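2-hydroxy-3-oxopropionate reductase (Polaromonas sp. JS666, PDB 4DLL) probably catalyses the reversible NAD(P)H-dependent reduction of 2-hydroxy-3-oxopropionate (tartronate semialdehyde) to D-glycerate. Local coordinates at residues A53-Q58 / L177-V182; L119-A124 / L146-S151; G167-D172 / G190-G195. All blocks are in the same frame, centred on the assembly; numbering follows the deposited sequence.

Interaction 1 (A53-Q58 / L177-V182); sequences AGYALQ and LPLLKV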
loop_
_atom_site.group_PDB
_atom_site.type_symbol
_atom_site.label_atom_id
_atom_site.label_comp_id
_atom_site.label_asym_id
_atom_site.label_seq_id
_atom_site.Cartn_x
_atom_site.Cartn_y
_atom_site.Cartn_z
ATOM N N ALA A 53 29.086 -12.911 9.386
ATOM C CA ALA A 53 29.683 -13.075 8.058
ATOM C C ALA A 53 31.206 -12.992 8.125
ATOM O O ALA A 53 31.909 -13.105 7.107
ATOM C CB ALA A 53 29.125 -12.049 7.089
ATOM N N GLY A 54 31.723 -12.780 9.334
ATOM C CA GLY A 54 33.167 -12.787 9.574
ATOM C C GLY A 54 33.874 -11.470 9.298
ATOM O O GLY A 54 35.070 -11.450 9.060
ATOM N N TYR A 55 33.122 -10.366 9.344
ATOM C CA TYR A 55 33.683 -9.042 9.219
ATOM C C TYR A 55 34.144 -8.613 10.570
ATOM O O TYR A 55 33.522 -8.942 11.572
ATOM C CB TYR A 55 32.621 -8.042 8.739
ATOM C CG TYR A 55 32.324 -8.101 7.267
ATOM C CD1 TYR A 55 31.251 -8.858 6.780
ATOM C CD2 TYR A 55 33.121 -7.404 6.351
ATOM C CE1 TYR A 55 30.979 -8.921 5.434
ATOM C CE2 TYR A 55 32.852 -7.452 5.017
ATOM C CZ TYR A 55 31.769 -8.197 4.557
ATOM O OH TYR A 55 31.509 -8.224 3.216
ATOM N N ALA A 56 35.212 -7.838 10.620
ATOM C CA ALA A 56 35.623 -7.318 11.909
ATOM C C ALA A 56 34.980 -5.933 12.131
ATOM O O ALA A 56 34.862 -5.123 11.217
ATOM C CB ALA A 56 37.160 -7.273 12.022
ATOM N N LEU A 57 34.552 -5.666 13.345
ATOM C CA LEU A 57 33.692 -4.521 13.524
ATOM C C LEU A 57 34.186 -3.579 14.593
ATOM O O LEU A 57 34.434 -4.020 15.717
ATOM C CB LEU A 57 32.284 -5.024 13.877
ATOM C CG LEU A 57 31.207 -3.947 14.010
ATOM C CD1 LEU A 57 30.951 -3.263 12.645
ATOM C CD2 LEU A 57 29.925 -4.558 14.643
ATOM N N GLN A 58 34.319 -2.296 14.228
ATOM C CA GLN A 58 34.581 -1.217 15.187
ATOM C C GLN A 58 33.341 -0.363 15.259
ATOM O O GLN A 58 32.633 -0.210 14.270
ATOM C CB GLN A 58 35.742 -0.308 14.750
ATOM C CG GLN A 58 36.993 -0.966 14.137
ATOM C CD GLN A 58 37.674 -1.979 15.077
ATOM O OE1 GLN A 58 37.840 -1.732 16.298
ATOM N NE2 GLN A 58 38.052 -3.126 14.518
ATOM N N LEU A 177 28.854 -3.972 -2.528
ATOM C CA LEU A 177 27.717 -4.834 -2.634
ATOM C C LEU A 177 27.823 -6.020 -1.674
ATOM O O LEU A 177 26.810 -6.364 -1.031
ATOM C CB LEU A 177 27.435 -5.256 -4.111
ATOM C CG LEU A 177 26.129 -6.024 -4.432
ATOM C CD1 LEU A 177 24.895 -5.330 -3.892
ATOM C CD2 LEU A 177 25.903 -6.313 -5.965
ATOM N N PRO A 178 29.045 -6.634 -1.536
ATOM C CA PRO A 178 29.142 -7.768 -0.609
ATOM C C PRO A 178 28.729 -7.354 0.814
ATOM O O PRO A 178 28.059 -8.131 1.520
ATOM C CB PRO A 178 30.641 -8.166 -0.670
ATOM C CG PRO A 178 31.037 -7.824 -2.068
ATOM C CD PRO A 178 30.292 -6.461 -2.300
ATOM N N LEU A 179 29.118 -6.149 1.263
ATOM C CA LEU A 179 28.677 -5.748 2.625
ATOM C C LEU A 179 27.173 -5.561 2.614
ATOM O O LEU A 179 26.469 -6.012 3.552
ATOM C CB LEU A 179 29.347 -4.485 3.097
ATOM C CG LEU A 179 28.751 -4.162 4.475
ATOM C CD1 LEU A 179 29.411 -5.072 5.473
ATOM C CD2 LEU A 179 28.904 -2.711 4.828
ATOM N N LEU A 180 26.675 -4.977 1.506
ATOM C CA LEU A 180 25.272 -4.719 1.392
ATOM C C LEU A 180 24.421 -5.971 1.439
ATOM O O LEU A 180 23.457 -5.983 2.179
ATOM C CB LEU A 180 24.953 -3.856 0.176
ATOM C CG LEU A 180 25.486 -2.427 0.362
ATOM C CD1 LEU A 180 25.155 -1.564 -0.801
ATOM C CD2 LEU A 180 25.094 -1.797 1.635
ATOM N N LYS A 181 24.808 -7.019 0.682
ATOM C CA LYS A 181 24.096 -8.319 0.673
ATOM C C LYS A 181 23.873 -8.939 2.039
ATOM O O LYS A 181 22.920 -9.695 2.248
ATOM C CB LYS A 181 24.817 -9.365 -0.186
ATOM C CG LYS A 181 25.342 -8.880 -1.441
ATOM C CD LYS A 181 24.442 -9.145 -2.595
ATOM C CE LYS A 181 25.272 -9.460 -3.855
ATOM N NZ LYS A 181 24.398 -9.856 -5.037
ATOM N N VAL A 182 24.771 -8.679 2.974
ATOM C CA VAL A 182 24.606 -9.169 4.333
ATOM C C VAL A 182 23.303 -8.602 4.933
ATOM O O VAL A 182 22.641 -9.256 5.755
ATOM C CB VAL A 182 25.844 -8.790 5.217
ATOM C CG1 VAL A 182 25.678 -9.239 6.664
ATOM C CG2 VAL A 182 27.107 -9.407 4.680
#
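The ring of Y55 meets the side chains of L179 and V182 where helix 170-183 packs beside the loop leading into strand 56-60, in the Rossmann-type NAD-binding domain of this reductase. Y55 belongs to the link between helix 43-52 and that strand, and its CG lies anti to the carbonyl carbon, which sends the ring out toward the helix. L179 sets CG anti to its own backbone N (chi1 177°), and chi2 (78°) then turns CD1 onto the ring, over the centre of one face, 4.1 Å from the centroid and only 12° off the normal, a well-centred CH-pi contact. A branched aliphatic residue suits this place because it offers a methyl to the flat pi surface. V182, one turn on, brings up its CG2, which approaches Y55 CE1 obliquely to 4.0 Å and touches A53 CB at 4.1 Å; the small A53 lets this methyl come up beside the end of helix 43-52, where G54, with its positive phi, completes a Schellman motif. L50 of that helix touches both Y55 and L179, and I34 also packs on the tyrosine. At the far end of the ring, the hydroxyl reaches the helix backbone without bonding to it: Y55 OH stands 3.7 Å from L179 N and 4.0 Å from P178 CB.

Interaction 2 (L119-A124 / L146-S151); sequences LFLDMA and LDTPVS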
loop_
_atom_site.group_PDB
_atom_site.type_symbol
_atom_site.label_atom_id
_atom_site.label_comp_id
_atom_site.label_asym_id
_atom_site.label_seq_id
_atom_site.Cartn_x
_atom_site.Cartn_y
_atom_site.Cartn_z
ATOM N N LEU A 119 35.528 3.625 1.925
ATOM C CA LEU A 119 34.193 4.014 1.511
ATOM C C LEU A 119 33.368 4.428 2.726
ATOM O O LEU A 119 33.475 3.805 3.771
ATOM C CB LEU A 119 33.471 2.825 0.842
ATOM C CG LEU A 119 33.436 2.809 -0.688
ATOM C CD1 LEU A 119 34.821 2.374 -1.258
ATOM C CD2 LEU A 119 32.307 1.953 -1.239
ATOM N N PHE A 120 32.525 5.445 2.541
ATOM C CA PHE A 120 31.604 5.893 3.538
ATOM C C PHE A 120 30.181 5.632 3.063
ATOM O O PHE A 120 29.806 6.099 2.029
ATOM C CB PHE A 120 31.822 7.367 3.817
ATOM C CG PHE A 120 30.885 7.962 4.838
ATOM C CD1 PHE A 120 29.678 8.534 4.440
ATOM C CD2 PHE A 120 31.249 8.045 6.167
ATOM C CE1 PHE A 120 28.788 9.148 5.356
ATOM C CE2 PHE A 120 30.385 8.647 7.118
ATOM C CZ PHE A 120 29.140 9.203 6.701
ATOM N N LEU A 121 29.427 4.861 3.841
ATOM C CA LEU A 121 28.051 4.470 3.543
ATOM C C LEU A 121 27.168 5.254 4.469
ATOM O O LEU A 121 27.217 5.026 5.681
ATOM C CB LEU A 121 27.847 2.963 3.789
ATOM C CG LEU A 121 27.902 2.040 2.555
ATOM C CD1 LEU A 121 29.063 2.308 1.654
ATOM C CD2 LEU A 121 27.881 0.576 2.925
ATOM N N ASP A 122 26.378 6.176 3.920
ATOM C CA ASP A 122 25.397 6.873 4.732
ATOM C C ASP A 122 24.018 6.255 4.642
ATOM O O ASP A 122 23.381 6.259 3.592
ATOM C CB ASP A 122 25.349 8.384 4.488
ATOM C CG ASP A 122 24.763 9.125 5.706
ATOM O OD1 ASP A 122 24.007 8.467 6.496
ATOM O OD2 ASP A 122 25.081 10.333 5.913
HETATM N N MSE A 123 23.620 5.677 5.773
HETATM C CA MSE A 123 22.311 5.073 5.990
HETATM C C MSE A 123 21.410 6.009 6.733
HETATM O O MSE A 123 20.219 5.848 6.674
HETATM C CB MSE A 123 22.426 3.821 6.831
HETATM C CG MSE A 123 23.253 2.789 6.167
HETATM SE SE MSE A 123 22.822 1.042 6.919
HETATM C CE MSE A 123 22.943 0.041 5.078
ATOM N N ALA A 124 21.952 6.967 7.458
ATOM C CA ALA A 124 21.101 8.017 8.084
ATOM C C ALA A 124 20.023 8.590 7.089
ATOM O O ALA A 124 20.209 8.572 5.869
ATOM C CB ALA A 124 21.977 9.101 8.593
ATOM N N LEU A 146 28.579 6.531 -0.750
ATOM C CA LEU A 146 27.299 6.132 -1.319
ATOM C C LEU A 146 26.279 6.493 -0.302
ATOM O O LEU A 146 26.608 6.536 0.879
ATOM C CB LEU A 146 27.193 4.628 -1.445
ATOM C CG LEU A 146 27.911 4.043 -2.594
ATOM C CD1 LEU A 146 29.273 4.011 -2.097
ATOM C CD2 LEU A 146 27.324 2.654 -2.639
ATOM N N ASP A 147 25.037 6.656 -0.736
ATOM C CA ASP A 147 23.988 6.963 0.212
ATOM C C ASP A 147 23.094 5.760 0.066
ATOM O O ASP A 147 22.621 5.477 -1.048
ATOM C CB ASP A 147 23.277 8.342 -0.044
ATOM C CG ASP A 147 22.854 8.554 -1.496
ATOM O OD1 ASP A 147 23.729 8.614 -2.412
ATOM O OD2 ASP A 147 21.639 8.706 -1.733
ATOM N N THR A 148 22.961 5.017 1.162
ATOM C CA THR A 148 22.367 3.703 1.142
ATOM C C THR A 148 21.314 3.502 2.241
ATOM O O THR A 148 21.478 2.642 3.140
ATOM C CB THR A 148 23.460 2.560 1.155
ATOM O OG1 THR A 148 24.066 2.440 2.437
ATOM C CG2 THR A 148 24.557 2.837 0.123
ATOM N N PRO A 149 20.231 4.310 2.201
ATOM C CA PRO A 149 19.092 4.055 3.140
ATOM C C PRO A 149 18.369 2.761 2.917
ATOM O O PRO A 149 18.436 2.170 1.803
ATOM C CB PRO A 149 18.137 5.206 2.862
ATOM C CG PRO A 149 18.512 5.661 1.508
ATOM C CD PRO A 149 19.975 5.473 1.356
ATOM N N VAL A 150 17.683 2.334 3.967
ATOM C CA VAL A 150 16.986 1.047 4.026
ATOM C C VAL A 150 15.494 1.189 4.290
ATOM O O VAL A 150 15.033 2.199 4.857
ATOM C CB VAL A 150 17.635 0.058 5.038
ATOM C CG1 VAL A 150 19.192 0.009 4.811
ATOM C CG2 VAL A 150 17.286 0.423 6.508
ATOM N N SER A 151 14.719 0.243 3.791
ATOM C CA SER A 151 13.373 0.035 4.318
ATOM C C SER A 151 13.260 -1.431 4.799
ATOM O O SER A 151 14.039 -2.299 4.359
ATOM C CB SER A 151 12.320 0.402 3.269
ATOM O OG SER A 151 10.982 0.311 3.807
HETATM O O HOH W 1 17.775 4.219 6.207
#
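L121 and L146 lie side by side on one face of the mixed sheet of the Rossmann-type domain, where the parallel neighbours 119-122 and 144-151 are joined through helix 128-140 in a beta-alpha-beta unit. L146 uses both of its backbone polar atoms: its N donates to F120 O at 3.1 Å, and its O accepts from D122 N at 3.1 Å in the carbonyl plane, with a nearly straight N-H...O angle of 172°. One step further along, T148 N donates to D122 O at 2.8 Å, from a position tilted 34° out of that carbonyl's plane. The strand is interrupted at T148-P149; P149 has no N-H to give, and a water takes over the link: it donates to M123 O at 3.0 Å and accepts from V150 N at 2.9 Å. On the leucine face, L119 CD2 packs against L146 CD1 at 3.8 Å, with S176 of helix 170-183 beyond them; branched aliphatic chains suit this buried layer. On the other face the carboxylates of D122 and D147 turn away from each other. D122 OD1 takes a weak bond from A124 N, whereas D147 reaches the start of helix 194-222: OD1 accepts from G193 N and OD2 from Q196 N, as an acidic side chain can do for N-H groups at the start of a helix. T148 OG1, by contrast, is buried with no polar partner in the model. Selenomethionine M123, bent at chi3 (141°), crosses the threonine side chain obliquely, its CE 3.7 Å from T148 OG1 and 3.8 Å from V150 CG1.

Interaction 3 (G167-D172 / G190-G195); sequences GGKPAD and GPHGSG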
loop_
_atom_site.group_PDB
_atom_site.type_symbol
_atom_site.label_atom_id
_atom_site.label_comp_id
_atom_site.label_asym_id
_atom_site.label_seq_id
_atom_site.Cartn_x
_atom_site.Cartn_y
_atom_site.Cartn_z
ATOM N N GLY A 167 22.695 5.418 -3.706
ATOM C CA GLY A 167 23.039 6.535 -4.634
ATOM C C GLY A 167 24.552 6.552 -4.719
ATOM O O GLY A 167 25.198 6.405 -3.682
ATOM N N GLY A 168 25.129 6.679 -5.937
ATOM C CA GLY A 168 26.578 6.931 -6.099
ATOM C C GLY A 168 27.116 6.324 -7.385
ATOM O O GLY A 168 26.350 6.058 -8.311
ATOM N N LYS A 169 28.420 6.043 -7.417
ATOM C CA LYS A 169 29.070 5.617 -8.662
ATOM C C LYS A 169 29.007 4.078 -8.789
ATOM O O LYS A 169 29.026 3.410 -7.794
ATOM C CB LYS A 169 30.507 6.219 -8.766
ATOM C CG LYS A 169 30.535 7.807 -8.593
ATOM C CD LYS A 169 29.639 8.580 -9.715
ATOM C CE LYS A 169 28.987 9.955 -9.304
ATOM N NZ LYS A 169 27.608 9.850 -8.582
ATOM N N PRO A 170 28.885 3.518 -10.010
ATOM C CA PRO A 170 28.728 2.056 -10.096
ATOM C C PRO A 170 29.884 1.299 -9.451
ATOM O O PRO A 170 29.640 0.412 -8.655
ATOM C CB PRO A 170 28.636 1.788 -11.604
ATOM C CG PRO A 170 28.099 3.002 -12.147
ATOM C CD PRO A 170 28.785 4.121 -11.343
ATOM N N ALA A 171 31.125 1.691 -9.736
ATOM C CA ALA A 171 32.307 1.069 -9.118
ATOM C C ALA A 171 32.282 1.064 -7.595
ATOM O O ALA A 171 32.641 0.076 -6.994
ATOM C CB ALA A 171 33.586 1.734 -9.613
ATOM N N ASP A 172 31.850 2.162 -6.971
ATOM C CA ASP A 172 31.776 2.217 -5.519
ATOM C C ASP A 172 30.665 1.260 -5.022
ATOM O O ASP A 172 30.854 0.510 -4.041
ATOM C CB ASP A 172 31.525 3.667 -5.063
ATOM C CG ASP A 172 32.743 4.573 -5.265
ATOM O OD1 ASP A 172 33.876 4.080 -5.119
ATOM O OD2 ASP A 172 32.587 5.789 -5.521
ATOM N N GLY A 190 20.831 5.374 -8.730
ATOM C CA GLY A 190 21.304 6.569 -9.426
ATOM C C GLY A 190 22.568 7.100 -8.749
ATOM O O GLY A 190 23.162 6.380 -7.947
ATOM N N PRO A 191 22.961 8.369 -9.053
ATOM C CA PRO A 191 24.179 9.044 -8.567
ATOM C C PRO A 191 23.960 9.576 -7.174
ATOM O O PRO A 191 22.883 9.430 -6.657
ATOM C CB PRO A 191 24.394 10.188 -9.584
ATOM C CG PRO A 191 23.382 9.926 -10.695
ATOM C CD PRO A 191 22.242 9.224 -10.022
ATOM N N HIS A 192 25.014 10.090 -6.534
ATOM C CA HIS A 192 24.929 10.667 -5.171
ATOM C C HIS A 192 23.601 11.370 -4.914
ATOM O O HIS A 192 23.182 12.165 -5.736
ATOM C CB HIS A 192 26.078 11.639 -4.867
ATOM C CG HIS A 192 27.443 11.128 -5.197
ATOM N ND1 HIS A 192 27.982 9.984 -4.640
ATOM C CD2 HIS A 192 28.412 11.646 -5.997
ATOM C CE1 HIS A 192 29.216 9.809 -5.090
ATOM N NE2 HIS A 192 29.491 10.793 -5.933
ATOM N N GLY A 193 22.947 11.020 -3.795
ATOM C CA GLY A 193 21.701 11.603 -3.330
ATOM C C GLY A 193 20.486 10.871 -3.827
ATOM O O GLY A 193 19.416 11.036 -3.271
ATOM N N SER A 194 20.675 10.034 -4.852
ATOM C CA SER A 194 19.624 9.162 -5.368
ATOM C C SER A 194 18.984 8.162 -4.364
ATOM O O SER A 194 17.782 7.896 -4.431
ATOM C CB SER A 194 20.185 8.368 -6.536
ATOM O OG SER A 194 20.060 9.109 -7.720
ATOM N N GLY A 195 19.788 7.622 -3.451
ATOM C CA GLY A 195 19.318 6.714 -2.444
ATOM C C GLY A 195 18.430 7.525 -1.542
ATOM O O GLY A 195 17.314 7.114 -1.262
#
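K169 and H192 both set CG anti to the carbonyl carbon, and the lysine chain then folds at chi2 (-60°) and again at chi4 (-86°), swinging its amine back over the imidazole. The two side chains cross at about a right angle. NZ stands 3.2 Å above one ring face, displaced toward the rim, with H192 CD2 its nearest ring atom; K169 CE follows at 3.5 Å from H192 NE2. The same amine touches P191 CB at 3.4 Å. A lysine suits this partly exposed spot, for its long chain can fold back and bring the amine over the ring, with CE just behind. Beneath it one backbone bond joins the segments: G168 N donates to G190 O at 2.8 Å, on a lone pair in the carbonyl plane. This is the edge of the Rossmann-type domain, where the chain leaves strand 162-167 for helix 170-183, and leaves the outermost strand, 184-190, for the long helix 194-222. The second exit is a type II beta turn from P191 to S194, closed by S194 N bonding to P191 O at 2.9 Å, with G193 in the positive-phi position and as N-cap of the helix. Glycines allow the tight fit: G168 (phi 149°) adopts backbone torsions that a residue with a CB can hardly reach, and its O is held by H188 NE2. G167, with no side chain to hold the turn away, presents its CA to G190 O at 3.3 Å as a CA-H...O contact and to G195 N at 3.6 Å.

From the N terminus, segment 53-58 opens interaction 1 at the entry to the second strand. Interaction 2 then opens and closes wholly within its long loop, pairing the two strands that helix 128-140 connects. Interaction 3 starts at 167-172 and is still open when 177-182, on the same helix 170-183, returns to close interaction 1, so these two cross; 190-195 closes it last, in series with interaction 2. The contacts are physically coupled. L179 and L180 pack on L121, joining interaction 1 to interaction 2, while D147 probably bonds through its backbone O to G167 N and, with its carboxylate, ties interaction 2 to interaction 3 at the start of the helix leading out of the nucleotide-binding domain.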